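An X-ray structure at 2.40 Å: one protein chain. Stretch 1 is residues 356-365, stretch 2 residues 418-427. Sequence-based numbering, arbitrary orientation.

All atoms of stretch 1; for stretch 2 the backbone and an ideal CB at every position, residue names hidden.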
ATOM      1  N   THR A 356      11.453  24.673  24.946  1.00 18.94           N
ATOM      2  CA  THR A 356      11.831  25.604  23.892  1.00 18.86           C
ATOM      3  C   THR A 356      11.042  25.415  22.603  1.00 18.73           C
ATOM      4  O   THR A 356      11.170  26.243  21.696  1.00 18.66           O
ATOM      5  CB  THR A 356      13.332  25.492  23.597  1.00 18.76           C
ATOM      6  OG1 THR A 356      13.614  24.208  23.029  1.00 18.62           O
ATOM      7  CG2 THR A 356      14.145  25.672  24.886  1.00 18.88           C
ATOM      8  N   TYR A 357      10.201  24.380  22.512  1.00 18.86           N
ATOM      9  CA  TYR A 357       9.547  24.061  21.246  1.00 18.73           C
ATOM     10  C   TYR A 357       8.786  25.258  20.689  1.00 18.75           C
ATOM     11  O   TYR A 357       8.903  25.586  19.503  1.00 18.65           O
ATOM     12  CB  TYR A 357       8.598  22.871  21.415  1.00 18.74           C
ATOM     13  CG  TYR A 357       7.916  22.480  20.112  1.00 18.62           C
ATOM     14  CD1 TYR A 357       6.721  23.078  19.711  1.00 18.63           C
ATOM     15  CD2 TYR A 357       8.487  21.538  19.269  1.00 18.50           C
ATOM     16  CE1 TYR A 357       6.111  22.725  18.521  1.00 18.52           C
ATOM     17  CE2 TYR A 357       7.883  21.183  18.076  1.00 18.41           C
ATOM     18  CZ  TYR A 357       6.702  21.781  17.707  1.00 18.42           C
ATOM     19  OH  TYR A 357       6.116  21.412  16.529  1.00 18.33           O
ATOM     20  N   ASN A 358       7.991  25.914  21.527  1.00 17.10           N
ATOM     21  CA  ASN A 358       7.089  26.937  21.014  1.00 17.10           C
ATOM     22  C   ASN A 358       7.838  28.117  20.410  1.00 17.09           C
ATOM     23  O   ASN A 358       7.295  28.799  19.532  1.00 17.10           O
ATOM     24  CB  ASN A 358       6.147  27.384  22.131  1.00 17.11           C
ATOM     25  CG  ASN A 358       5.299  26.236  22.651  1.00 17.12           C
ATOM     26  OD1 ASN A 358       4.727  25.478  21.877  1.00 17.14           O
ATOM     27  ND2 ASN A 358       5.234  26.089  23.961  1.00 17.12           N
ATOM     28  N   LEU A 359       9.091  28.333  20.802  1.00 23.73           N
ATOM     29  CA  LEU A 359       9.861  29.415  20.205  1.00 23.71           C
ATOM     30  C   LEU A 359      10.077  29.197  18.709  1.00 23.55           C
ATOM     31  O   LEU A 359      10.223  30.166  17.954  1.00 23.51           O
ATOM     32  CB  LEU A 359      11.197  29.556  20.935  1.00 23.75           C
ATOM     33  CG  LEU A 359      11.054  29.871  22.424  1.00 23.95           C
ATOM     34  CD1 LEU A 359      12.376  29.717  23.137  1.00 23.98           C
ATOM     35  CD2 LEU A 359      10.524  31.288  22.600  1.00 24.08           C
ATOM     36  N   HIS A 360      10.101  27.940  18.256  1.00 17.09           N
ATOM     37  CA  HIS A 360      10.203  27.682  16.821  1.00 17.11           C
ATOM     38  C   HIS A 360       8.907  28.040  16.099  1.00 17.12           C
ATOM     39  O   HIS A 360       8.939  28.602  14.996  1.00 17.13           O
ATOM     40  CB  HIS A 360      10.563  26.216  16.566  1.00 17.12           C
ATOM     41  CG  HIS A 360      11.885  25.800  17.135  1.00 17.12           C
ATOM     42  ND1 HIS A 360      13.044  25.764  16.387  1.00 17.13           N
ATOM     43  CD2 HIS A 360      12.224  25.374  18.374  1.00 17.11           C
ATOM     44  CE1 HIS A 360      14.040  25.344  17.145  1.00 17.13           C
ATOM     45  NE2 HIS A 360      13.572  25.105  18.356  1.00 17.11           N
ATOM     46  N   VAL A 361       7.761  27.684  16.687  1.00 17.12           N
ATOM     47  CA  VAL A 361       6.470  27.991  16.078  1.00 17.14           C
ATOM     48  C   VAL A 361       6.269  29.498  16.000  1.00 17.13           C
ATOM     49  O   VAL A 361       5.834  30.032  14.973  1.00 17.15           O
ATOM     50  CB  VAL A 361       5.333  27.307  16.862  1.00 17.15           C
ATOM     51  CG1 VAL A 361       3.976  27.755  16.360  1.00 17.17           C
ATOM     52  CG2 VAL A 361       5.462  25.798  16.758  1.00 17.15           C
ATOM     53  N   ILE A 362       6.567  30.201  17.096  1.00 21.80           N
ATOM     54  CA  ILE A 362       6.444  31.656  17.115  1.00 21.89           C
ATOM     55  C   ILE A 362       7.312  32.277  16.031  1.00 21.82           C
ATOM     56  O   ILE A 362       6.882  33.183  15.308  1.00 21.84           O
ATOM     57  CB  ILE A 362       6.808  32.212  18.502  1.00 22.06           C
ATOM     58  CG1 ILE A 362       5.834  31.682  19.557  1.00 22.17           C
ATOM     59  CG2 ILE A 362       6.860  33.742  18.460  1.00 22.14           C
ATOM     60  CD1 ILE A 362       6.204  32.054  20.969  1.00 22.36           C
ATOM     61  N   THR A 363       8.559  31.820  15.919  1.00 19.60           N
ATOM     62  CA  THR A 363       9.424  32.325  14.860  1.00 19.52           C
ATOM     63  C   THR A 363       8.741  32.240  13.498  1.00 19.43           C
ATOM     64  O   THR A 363       8.647  33.236  12.775  1.00 19.43           O
ATOM     65  CB  THR A 363      10.734  31.539  14.847  1.00 19.43           C
ATOM     66  OG1 THR A 363      11.386  31.710  16.107  1.00 19.53           O
ATOM     67  CG2 THR A 363      11.648  32.030  13.717  1.00 19.34           C
ATOM     68  N   ARG A 364       8.249  31.049  13.140  1.00 17.14           N
ATOM     69  CA  ARG A 364       7.650  30.854  11.823  1.00 17.16           C
ATOM     70  C   ARG A 364       6.383  31.687  11.651  1.00 17.17           C
ATOM     71  O   ARG A 364       6.184  32.324  10.607  1.00 17.19           O
ATOM     72  CB  ARG A 364       7.343  29.374  11.614  1.00 17.18           C
ATOM     73  CG  ARG A 364       8.571  28.512  11.474  1.00 17.18           C
ATOM     74  CD  ARG A 364       8.357  27.108  12.032  1.00 17.18           C
ATOM     75  NE  ARG A 364       9.487  26.238  11.710  1.00 17.19           N
ATOM     76  CZ  ARG A 364      10.675  26.303  12.308  1.00 17.18           C
ATOM     77  NH1 ARG A 364      10.901  27.207  13.257  1.00 17.16           N
ATOM     78  NH2 ARG A 364      11.648  25.477  11.938  1.00 17.20           N
ATOM     79  N   PHE A 365       5.518  31.704  12.668  1.00 20.09           N
ATOM     80  CA  PHE A 365       4.268  32.451  12.570  1.00 20.14           C
ATOM     81  C   PHE A 365       4.535  33.928  12.300  1.00 20.20           C
ATOM     82  O   PHE A 365       3.895  34.539  11.435  1.00 20.20           O
ATOM     83  CB  PHE A 365       3.466  32.260  13.854  1.00 20.23           C
ATOM     84  CG  PHE A 365       2.151  32.987  13.884  1.00 20.30           C
ATOM     85  CD1 PHE A 365       1.029  32.432  13.311  1.00 20.24           C
ATOM     86  CD2 PHE A 365       2.034  34.213  14.518  1.00 20.43           C
ATOM     87  CE1 PHE A 365      -0.184  33.087  13.357  1.00 20.28           C
ATOM     88  CE2 PHE A 365       0.816  34.875  14.571  1.00 20.49           C
ATOM     89  CZ  PHE A 365      -0.290  34.315  13.990  1.00 20.41           C
ATOM     90  N   UNK A 418       0.690  27.906   9.082  1.00 24.54           N
ATOM     91  CA  UNK A 418       1.197  26.547   8.917  1.00 24.49           C
ATOM     92  C   UNK A 418       1.596  25.883  10.223  1.00 24.52           C
ATOM     93  O   UNK A 418       1.694  24.653  10.262  1.00 24.50           O
ATOM     94  CB  UNK A 418       2.400  26.559   7.972  1.00 24.49           C
ATOM     95  N   UNK A 419       1.844  26.655  11.279  1.00 17.26           N
ATOM     96  CA  UNK A 419       2.523  26.131  12.457  1.00 17.24           C
ATOM     97  C   UNK A 419       1.815  26.355  13.787  1.00 17.24           C
ATOM     98  O   UNK A 419       2.139  25.639  14.743  1.00 17.22           O
ATOM     99  CB  UNK A 419       3.918  26.754  12.538  1.00 17.24           C
ATOM    100  N   UNK A 420       0.903  27.327  13.914  1.00 19.05           N
ATOM    101  CA  UNK A 420       0.375  27.601  15.251  1.00 19.17           C
ATOM    102  C   UNK A 420      -0.389  26.408  15.815  1.00 19.14           C
ATOM    103  O   UNK A 420      -0.484  26.272  17.037  1.00 19.25           O
ATOM    104  CB  UNK A 420      -0.536  28.830  15.216  1.00 19.17           C
ATOM    105  N   UNK A 421      -0.921  25.535  14.957  1.00 20.77           N
ATOM    106  CA  UNK A 421      -1.576  24.334  15.450  1.00 20.75           C
ATOM    107  C   UNK A 421      -0.685  23.476  16.335  1.00 20.80           C
ATOM    108  O   UNK A 421      -1.167  22.843  17.280  1.00 20.85           O
ATOM    109  CB  UNK A 421      -2.071  23.499  14.267  1.00 20.75           C
ATOM    110  N   UNK A 422       0.620  23.433  16.045  1.00 19.47           N
ATOM    111  CA  UNK A 422       1.525  22.657  16.886  1.00 19.51           C
ATOM    112  C   UNK A 422       1.539  23.199  18.310  1.00 19.66           C
ATOM    113  O   UNK A 422       1.533  22.431  19.279  1.00 19.72           O
ATOM    114  CB  UNK A 422       2.939  22.667  16.302  1.00 19.51           C
ATOM    115  N   UNK A 423       1.556  24.524  18.459  1.00 17.21           N
ATOM    116  CA  UNK A 423       1.588  25.107  19.796  1.00 17.20           C
ATOM    117  C   UNK A 423       0.224  25.026  20.460  1.00 17.23           C
ATOM    118  O   UNK A 423       0.125  24.779  21.667  1.00 17.23           O
ATOM    119  CB  UNK A 423       2.057  26.562  19.734  1.00 17.20           C
ATOM    120  N   UNK A 424      -0.832  25.214  19.679  1.00 17.98           N
ATOM    121  CA  UNK A 424      -2.174  25.008  20.197  1.00 18.02           C
ATOM    122  C   UNK A 424      -2.317  23.594  20.737  1.00 18.00           C
ATOM    123  O   UNK A 424      -2.899  23.379  21.802  1.00 18.10           O
ATOM    124  CB  UNK A 424      -3.219  25.276  19.112  1.00 18.02           C
ATOM    125  N   UNK A 425      -1.780  22.607  20.018  1.00 18.77           N
ATOM    126  CA  UNK A 425      -1.823  21.240  20.511  1.00 18.77           C
ATOM    127  C   UNK A 425      -1.075  21.075  21.819  1.00 18.92           C
ATOM    128  O   UNK A 425      -1.528  20.368  22.721  1.00 18.98           O
ATOM    129  CB  UNK A 425      -1.246  20.286  19.463  1.00 18.77           C
ATOM    130  N   UNK A 426       0.080  21.726  21.944  1.00 18.52           N
ATOM    131  CA  UNK A 426       0.824  21.653  23.196  1.00 18.66           C
ATOM    132  C   UNK A 426      -0.017  22.185  24.353  1.00 18.82           C
ATOM    133  O   UNK A 426      -0.069  21.583  25.437  1.00 18.93           O
ATOM    134  CB  UNK A 426       2.134  22.436  23.087  1.00 18.66           C
ATOM    135  N   UNK A 427      -0.663  23.336  24.147  1.00 24.04           N
ATOM    136  CA  UNK A 427      -1.482  23.925  25.200  1.00 24.21           C
ATOM    137  C   UNK A 427      -2.623  22.982  25.566  1.00 24.18           C
ATOM    138  O   UNK A 427      -2.809  22.618  26.736  1.00 24.33           O
ATOM    139  CB  UNK A 427      -2.030  25.285  24.762  1.00 24.21           C
TER

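The two segments run roughly antiparallel, their helix axes 9.0 Å apart at closest approach with 146° between their directions, and the residues of stretch 1 that meet stretch 2 are Tyr-357, Asn-358, Val-361, Arg-364 and Phe-365.

Position 418 precedes the helix, and its ideal CB has nothing of stretch 1 within 5.5 Å. The contact sets no demand here; the residue is Ser-418.

At 419 the CB points toward stretch 1, 4.0 Å from CG1 of Val-361 and 4.4 Å from CB of Arg-364. An aliphatic or aromatic side chain would suit, and a flat one could also meet the methylenes of the arginine. The deposited residue is Phe-419, chi1 m. CD of Arg-364 sits over one face of its ring, 3.3 Å from the ring centroid and nearly on the normal, a CH-pi contact. The charged end lies farther off, with CZ of Arg-364 5.3 Å from the centroid of the Phe-419 ring, at most a weak cation-pi attraction. The arginine thus packs mainly through its aliphatic part, while its NH1 bonds to O of His-360 at 3.0 Å. The backbone comes close as well: O of Phe-419 is 3.2 Å from CG1 of Val-361.

Position 420 points sideways, its CB 4.4 Å from CD1 of Phe-365 and 4.8 Å from CG1 of Val-361. A medium or long side chain, apolar or polar, could reach the edge of the phenylalanine ring. Gln-420, with chi1 p, does so through OE1, 3.7 Å from CD1 of Phe-365.

At 421 the ideal CB points away, and stretch 1 gives no preference; Gly-421 sits there with helical angles of -56/-34.

Position 422 points toward stretch 1, with CB 3.4 Å from OH of Tyr-357 and 4.0 Å from CG2 of Val-361. So close an approach at CB favors a side chain that can turn its bulk elsewhere, and several could. Tyr-422 takes chi1 m: its CB lies at the edge of the Tyr-357 ring, while the end of the side chain leads away.

At 423 the CB faces stretch 1, 3.6 Å from OD1 of Asn-358 and 4.1 Å from CG1 of Val-361. An acceptor this near calls for a short donor, such as serine or threonine. Thr-423 donates from OG1 to OD1 of Asn-358 at 2.9 Å, and OG1 of Thr-423 also lies 3.3 Å from CB of Val-361.

Positions 424 and 425 leave stretch 1 aside, one pointing away and the other out of reach: Ile-424 and Gly-425.

At 426 the CB again points toward stretch 1, 4.2 Å from OD1 of Asn-358. A donor slightly longer than a hydroxyl would fit. Asn-426 sends ND2 to OD1 of Asn-358 at 3.1 Å with a good angle of 158°, so one carbonyl oxygen accepts from two residues a helical turn apart. The same ND2 lies 3.4 Å from CD1 of Tyr-357.

Position 427 points sideways with no contact; it is Val-427.

Stretch 2 418-427: SFQGYTIGNV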
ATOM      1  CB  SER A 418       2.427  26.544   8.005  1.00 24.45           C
ATOM      2  OG  SER A 418       2.196  27.307   6.843  1.00 24.45           O
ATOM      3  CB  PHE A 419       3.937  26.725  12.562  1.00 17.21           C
ATOM      4  CG  PHE A 419       4.874  26.277  11.467  1.00 17.22           C
ATOM      5  CD1 PHE A 419       5.562  25.067  11.574  1.00 17.22           C
ATOM      6  CD2 PHE A 419       5.066  27.055  10.335  1.00 17.23           C
ATOM      7  CE1 PHE A 419       6.414  24.644  10.574  1.00 17.23           C
ATOM      8  CE2 PHE A 419       5.935  26.642   9.328  1.00 17.24           C
ATOM      9  CZ  PHE A 419       6.603  25.427   9.447  1.00 17.25           C
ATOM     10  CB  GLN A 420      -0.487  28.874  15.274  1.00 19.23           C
ATOM     11  CG  GLN A 420      -1.820  28.756  14.625  1.00 19.17           C
ATOM     12  CD  GLN A 420      -1.697  28.771  13.141  1.00 19.07           C
ATOM     13  OE1 GLN A 420      -0.685  29.222  12.597  1.00 19.07           O
ATOM     14  NE2 GLN A 420      -2.709  28.256  12.463  1.00 18.99           N
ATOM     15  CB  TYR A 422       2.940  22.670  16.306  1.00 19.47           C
ATOM     16  CG  TYR A 422       3.052  22.070  14.920  1.00 19.36           C
ATOM     17  CD1 TYR A 422       2.868  20.707  14.715  1.00 19.34           C
ATOM     18  CD2 TYR A 422       3.382  22.858  13.828  1.00 19.32           C
ATOM     19  CE1 TYR A 422       2.981  20.148  13.463  1.00 19.25           C
ATOM     20  CE2 TYR A 422       3.494  22.312  12.567  1.00 19.23           C
ATOM     21  CZ  TYR A 422       3.294  20.952  12.387  1.00 19.21           C
ATOM     22  OH  TYR A 422       3.403  20.396  11.127  1.00 19.15           O
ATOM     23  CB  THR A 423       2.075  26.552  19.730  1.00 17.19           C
ATOM     24  OG1 THR A 423       3.477  26.561  19.447  1.00 17.16           O
ATOM     25  CG2 THR A 423       1.814  27.279  21.046  1.00 17.19           C
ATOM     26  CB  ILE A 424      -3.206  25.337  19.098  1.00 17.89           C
ATOM     27  CG1 ILE A 424      -3.047  26.798  18.672  1.00 17.93           C
ATOM     28  CG2 ILE A 424      -4.623  25.049  19.573  1.00 17.90           C
ATOM     29  CD1 ILE A 424      -3.905  27.180  17.492  1.00 17.85           C
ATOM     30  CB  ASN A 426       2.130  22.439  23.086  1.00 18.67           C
ATOM     31  CG  ASN A 426       3.222  21.673  22.373  1.00 18.55           C
ATOM     32  OD1 ASN A 426       3.262  20.439  22.401  1.00 18.52           O
ATOM     33  ND2 ASN A 426       4.146  22.410  21.761  1.00 18.50           N
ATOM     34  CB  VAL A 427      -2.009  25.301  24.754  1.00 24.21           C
ATOM     35  CG1 VAL A 427      -2.933  25.883  25.798  1.00 24.37           C
ATOM     36  CG2 VAL A 427      -0.854  26.249  24.465  1.00 24.24           C
TER
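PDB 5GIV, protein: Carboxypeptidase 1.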